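Local coordinates for protein putative endoribonuclease (Klebsiella pneumoniae, PDB 3LYB) that is a putative endoribonuclease of the L-PSP (YjgF-like) family, probably a hydrolase that cleaves RNA, at residues B[82-87]-B[145-150]. Residues are numbered along the deposited sequence; the frame is centred on the assembly and turned at random.
Sequences RTVASA and ATVWLP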
# COMPACT_ATOMS: atom_id res chain seq x y z
N ARG B 82 27.69 0.68 30.96
CA ARG B 82 27.40 0.83 32.38
C ARG B 82 26.92 -0.45 33.05
O ARG B 82 27.27 -0.72 34.20
CB ARG B 82 26.43 1.97 32.65
CG ARG B 82 27.14 3.27 32.86
CD ARG B 82 26.20 4.44 32.89
NE ARG B 82 26.77 5.54 32.12
CZ ARG B 82 26.20 6.73 31.94
NH1 ARG B 82 25.01 7.01 32.48
NH2 ARG B 82 26.82 7.65 31.21
N THR B 83 26.12 -1.24 32.34
CA THR B 83 25.62 -2.50 32.86
C THR B 83 26.81 -3.45 33.04
O THR B 83 27.03 -3.99 34.12
CB THR B 83 24.59 -3.10 31.90
OG1 THR B 83 23.64 -2.09 31.54
CG2 THR B 83 23.87 -4.29 32.55
N VAL B 84 27.59 -3.61 31.98
CA VAL B 84 28.77 -4.47 32.02
C VAL B 84 29.71 -4.09 33.18
O VAL B 84 30.40 -4.95 33.74
CB VAL B 84 29.50 -4.42 30.68
CG1 VAL B 84 30.79 -5.23 30.71
CG2 VAL B 84 28.58 -4.95 29.58
N ALA B 85 29.71 -2.82 33.54
CA ALA B 85 30.52 -2.33 34.63
C ALA B 85 29.96 -2.82 35.96
O ALA B 85 30.72 -3.24 36.83
CB ALA B 85 30.60 -0.81 34.60
N SER B 86 28.64 -2.81 36.10
CA SER B 86 27.97 -3.22 37.34
C SER B 86 28.08 -4.74 37.60
O SER B 86 27.37 -5.30 38.46
CB SER B 86 26.49 -2.79 37.34
OG SER B 86 25.64 -3.82 36.85
N ALA B 87 28.97 -5.40 36.86
CA ALA B 87 29.23 -6.82 37.02
C ALA B 87 30.74 -7.07 36.94
O ALA B 87 31.19 -8.23 36.92
CB ALA B 87 28.48 -7.61 35.97
N ALA B 145 23.45 -7.95 24.09
CA ALA B 145 24.86 -8.17 24.36
C ALA B 145 25.10 -9.46 25.11
O ALA B 145 24.35 -9.83 26.02
CB ALA B 145 25.45 -6.99 25.14
N THR B 146 26.15 -10.16 24.72
CA THR B 146 26.62 -11.28 25.49
C THR B 146 28.08 -11.08 25.95
O THR B 146 28.94 -10.64 25.18
CB THR B 146 26.42 -12.58 24.72
OG1 THR B 146 25.05 -12.66 24.31
CG2 THR B 146 26.73 -13.77 25.61
N VAL B 147 28.31 -11.37 27.22
CA VAL B 147 29.60 -11.10 27.85
C VAL B 147 30.34 -12.39 28.27
O VAL B 147 29.72 -13.32 28.81
CB VAL B 147 29.41 -10.16 29.06
CG1 VAL B 147 30.68 -9.45 29.35
CG2 VAL B 147 28.37 -9.11 28.76
N TRP B 148 31.64 -12.46 27.98
CA TRP B 148 32.52 -13.50 28.56
C TRP B 148 33.43 -12.88 29.59
O TRP B 148 34.24 -12.01 29.29
CB TRP B 148 33.34 -14.19 27.49
CG TRP B 148 34.08 -15.45 27.95
CD1 TRP B 148 33.52 -16.62 28.40
CD2 TRP B 148 35.50 -15.66 27.96
NE1 TRP B 148 34.50 -17.54 28.68
CE2 TRP B 148 35.73 -16.97 28.43
CE3 TRP B 148 36.60 -14.86 27.61
CZ2 TRP B 148 37.02 -17.51 28.57
CZ3 TRP B 148 37.89 -15.39 27.74
CH2 TRP B 148 38.08 -16.71 28.22
N LEU B 149 33.28 -13.36 30.82
CA LEU B 149 33.91 -12.76 31.97
C LEU B 149 34.07 -13.82 33.07
O LEU B 149 33.18 -13.94 33.93
CB LEU B 149 33.03 -11.61 32.46
CG LEU B 149 33.62 -10.56 33.39
CD1 LEU B 149 34.84 -9.89 32.76
CD2 LEU B 149 32.56 -9.53 33.72
N PRO B 150 35.19 -14.60 33.03
CA PRO B 150 35.48 -15.70 34.00
C PRO B 150 35.41 -15.29 35.49
O PRO B 150 34.63 -15.87 36.27
CB PRO B 150 36.91 -16.13 33.62
CG PRO B 150 37.00 -15.81 32.15
CD PRO B 150 36.23 -14.52 31.98
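Val84, in the last turn of helix 60-85, meets Val147 of strand 141-148 methyl to methyl, CG2 of Val84 lying 4.2 Å from CG2 of Val147. Both side chains are buried, and a branched apolar residue suits each place: it packs between helix and sheet and asks for no polar partner. The second touch lies past the helix, a van der Waals contact of a methyl with a carbonyl oxygen, Leu149 CD2 to Ala87 O at 3.7 Å. With CG anti to the backbone N (chi1 -162°), CD2 is the branch of Leu149 that reaches the helix end; Ala87 brings only a methyl to this side.

Behind this first shell, Ser86, the first residue to leave helical geometry, turns its OG back to Thr83 O at 3.1 Å, in the carbonyl plane and on a lone pair, while its N bonds to Arg82 O. Alternation along the strand turns Val147 to the helix, and Leu149, just past its end, follows on the same side.

Strand 141-148 runs between strands 23-26 and 94-101, antiparallel to both; Val84 also packs on Val94, and Thr83 and Ala87 on Trp17, so the helix end and the residues just beyond it rest on one face of the mixed sheet, as in the YjgF-like fold.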